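Local structure of histidine kinase (Caulobacter vibrioides, 6TNE) at residues V12-A17 / V27-D32. The protein serves as the receiver domain of the hybrid histidine kinase CckA, probably passing phosphoryl groups along a phosphorelay. Residues are numbered along the deposited sequence; the frame is centred on the assembly and turned at random.
Sequences VRSVAA and VLEAAD
The guanidinium of Arg-13 meets the carboxylate of Glu-29 at its edge, with Glu-29 CD in the guanidinium plane, while Ala-30 O and Ala-31 CB approach it obliquely. The two flat groups are turned 38° apart and share one direct bond, a salt bridge from Arg-13 NE to Glu-29 OE1 of 2.8 Å, fairly straight at 160° and received on the anti lone pair of OE1. The Arg-13 chain runs with CG anti to the backbone N (chi1 -173°) and then bends at chi3, which sets NE beside the strand. One water bridges the three side chains: it donates to Glu-29 OE1 at 2.7 Å and to Ser-14 OG, and accepts from Arg-13 NH2. OE1 is thus gripped twice. The long Arg-13 chain lets NE reach Glu-29 while NH1 bonds to Asp-10 and to Glu-7 O, and the two oxygens of Glu-29 let it take an arginine at each, OE2 pairing with Arg-21, which would be expected to keep it ionised; Ser-14 OG also bonds to Asp-10 O. Deeper in, Ala-17 is short enough to let the strand come close: its CB touches Val-27 CG1 at 3.8 Å and Glu-29 CD at 3.7 Å. Branched Val-27 suits a strand and fills this buried seam, where it also touches Phe-5. Residues 12-17 of the helix run antiparallel to strand residues 27-30, their axes 9.7 Å apart, within the unit of strand 2-6, helix 10-21 and strand 26-30, the first beta-alpha-beta unit in the CheY-like receiver fold, a parallel sheet of order 2-1-3-4-5.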
ATOM      1  N   VAL A  12       6.026   6.276  10.279  1.00 13.98           N
ATOM      2  CA  VAL A  12       5.312   6.758   9.093  1.00 14.66           C
ATOM      3  C   VAL A  12       4.145   5.830   8.770  1.00 13.47           C
ATOM      4  O   VAL A  12       2.998   6.272   8.549  1.00 14.90           O
ATOM      5  CB  VAL A  12       6.300   6.827   7.915  1.00 17.47           C
ATOM      6  CG1 VAL A  12       5.589   7.080   6.597  1.00 19.05           C
ATOM      7  CG2 VAL A  12       7.399   7.867   8.236  1.00 22.59           C
ATOM      8  N   ARG A  13       4.402   4.519   8.769  1.00 12.80           N
ATOM      9  CA  ARG A  13       3.356   3.570   8.456  1.00 12.63           C
ATOM     10  C   ARG A  13       2.235   3.636   9.474  1.00 11.84           C
ATOM     11  O   ARG A  13       1.046   3.598   9.125  1.00 13.65           O
ATOM     12  CB  ARG A  13       3.945   2.168   8.435  1.00 13.45           C
ATOM     13  CG  ARG A  13       2.958   1.149   7.945  1.00 12.82           C
ATOM     14  CD  ARG A  13       3.517  -0.280   8.100  1.00 15.50           C
ATOM     15  NE  ARG A  13       3.664  -0.641   9.503  1.00 14.76           N
ATOM     16  CZ  ARG A  13       4.800  -0.846  10.148  1.00 15.67           C
ATOM     17  NH1 ARG A  13       5.991  -0.782   9.530  1.00 16.96           N
ATOM     18  NH2 ARG A  13       4.752  -1.093  11.439  1.00 18.32           N
ATOM     19  N   SER A  14       2.596   3.711  10.765  1.00 12.40           N
ATOM     20  CA  SER A  14       1.579   3.638  11.822  1.00 12.95           C
ATOM     21  C   SER A  14       0.684   4.858  11.796  1.00 12.29           C
ATOM     22  O   SER A  14      -0.522   4.730  12.016  1.00 13.57           O
ATOM     23  CB  SER A  14       2.246   3.554  13.198  1.00 15.72           C
ATOM     24  OG  SER A  14       3.052   2.417  13.338  1.00 19.39           O
ATOM     25  N   VAL A  15       1.258   6.048  11.597  1.00 12.40           N
ATOM     26  CA  VAL A  15       0.431   7.253  11.510  1.00 12.91           C
ATOM     27  C   VAL A  15      -0.577   7.105  10.380  1.00 11.74           C
ATOM     28  O   VAL A  15      -1.784   7.327  10.552  1.00 13.47           O
ATOM     29  CB  VAL A  15       1.309   8.500  11.338  1.00 13.26           C
ATOM     30  CG1 VAL A  15       0.482   9.714  10.904  1.00 15.14           C
ATOM     31  CG2 VAL A  15       2.124   8.778  12.591  1.00 14.36           C
ATOM     32  N   ALA A  16      -0.083   6.770   9.184  1.00 12.10           N
ATOM     33  CA  ALA A  16      -0.962   6.696   8.018  1.00 13.00           C
ATOM     34  C   ALA A  16      -2.010   5.613   8.209  1.00 12.16           C
ATOM     35  O   ALA A  16      -3.194   5.805   7.866  1.00 13.31           O
ATOM     36  CB  ALA A  16      -0.132   6.462   6.745  1.00 14.69           C
ATOM     37  N   ALA A  17      -1.605   4.459   8.740  1.00 12.91           N
ATOM     38  CA  ALA A  17      -2.560   3.363   8.950  1.00 13.40           C
ATOM     39  C   ALA A  17      -3.662   3.790   9.921  1.00 13.88           C
ATOM     40  O   ALA A  17      -4.849   3.524   9.706  1.00 15.57           O
ATOM     41  CB  ALA A  17      -1.852   2.103   9.481  1.00 14.88           C
ATOM     42  N   VAL A  27      -6.806  -1.697   7.451  1.00 17.24           N
ATOM     43  CA  VAL A  27      -5.434  -1.523   6.980  1.00 14.76           C
ATOM     44  C   VAL A  27      -4.598  -2.677   7.492  1.00 15.22           C
ATOM     45  O   VAL A  27      -4.409  -2.809   8.717  1.00 16.28           O
ATOM     46  CB  VAL A  27      -4.848  -0.168   7.394  1.00 14.26           C
ATOM     47  CG1 VAL A  27      -3.462  -0.033   6.819  1.00 15.07           C
ATOM     48  CG2 VAL A  27      -5.724   0.955   6.888  1.00 16.04           C
ATOM     49  N   LEU A  28      -4.064  -3.469   6.552  1.00 13.99           N
ATOM     50  CA  LEU A  28      -3.160  -4.556   6.871  1.00 13.37           C
ATOM     51  C   LEU A  28      -1.759  -4.003   6.677  1.00 13.39           C
ATOM     52  O   LEU A  28      -1.371  -3.633   5.561  1.00 16.29           O
ATOM     53  CB  LEU A  28      -3.384  -5.697   5.889  1.00 15.85           C
ATOM     54  CG  LEU A  28      -4.796  -6.302   5.871  1.00 19.96           C
ATOM     55  CD1 LEU A  28      -4.901  -7.483   4.932  1.00 22.51           C
ATOM     56  CD2 LEU A  28      -5.208  -6.748   7.261  1.00 24.29           C
ATOM     57  N   GLU A  29      -0.984  -3.976   7.722  1.00 13.16           N
ATOM     58  CA  GLU A  29       0.341  -3.363   7.676  1.00 13.36           C
ATOM     59  C   GLU A  29       1.421  -4.403   7.422  1.00 13.41           C
ATOM     60  O   GLU A  29       1.360  -5.514   7.986  1.00 15.66           O
ATOM     61  CB  GLU A  29       0.639  -2.680   8.999  1.00 13.61           C
ATOM     62  CG  GLU A  29      -0.200  -1.422   9.228  1.00 17.32           C
ATOM     63  CD  GLU A  29       0.081  -0.824  10.602  1.00 19.21           C
ATOM     64  OE1 GLU A  29       1.212  -0.337  10.830  1.00 20.65           O
ATOM     65  OE2 GLU A  29      -0.831  -0.848  11.454  1.00 21.49           O
ATOM     66  N   ALA A  30       2.433  -4.016   6.662  1.00 11.68           N
ATOM     67  CA  ALA A  30       3.605  -4.852   6.465  1.00 12.30           C
ATOM     68  C   ALA A  30       4.823  -3.941   6.507  1.00 11.06           C
ATOM     69  O   ALA A  30       4.765  -2.797   6.044  1.00 11.47           O
ATOM     70  CB  ALA A  30       3.520  -5.578   5.111  1.00 12.07           C
ATOM     71  N   ALA A  31       5.951  -4.453   7.015  1.00 11.92           N
ATOM     72  CA  ALA A  31       7.167  -3.674   7.091  1.00 12.72           C
ATOM     73  C   ALA A  31       8.135  -3.990   5.966  1.00 13.05           C
ATOM     74  O   ALA A  31       9.151  -3.306   5.843  1.00 15.66           O
ATOM     75  CB  ALA A  31       7.882  -3.898   8.423  1.00 15.31           C
ATOM     76  N   ASP A  32       7.850  -4.991   5.151  1.00 12.66           N
ATOM     77  CA  ASP A  32       8.749  -5.333   4.058  1.00 13.73           C
ATOM     78  C   ASP A  32       7.982  -6.155   3.039  1.00 12.14           C
ATOM     79  O   ASP A  32       6.842  -6.585   3.269  1.00 12.70           O
ATOM     80  CB  ASP A  32      10.030  -6.047   4.487  1.00 16.82           C
ATOM     81  CG  ASP A  32       9.776  -7.270   5.229  1.00 18.97           C
ATOM     82  OD1 ASP A  32       8.964  -8.114   4.878  1.00 20.32           O
ATOM     83  OD2 ASP A  32      10.428  -7.433   6.246  1.00 26.09           O
TER
HETATM   84  O   HOH W   1       2.338  -0.363  13.305  1.00 24.99           O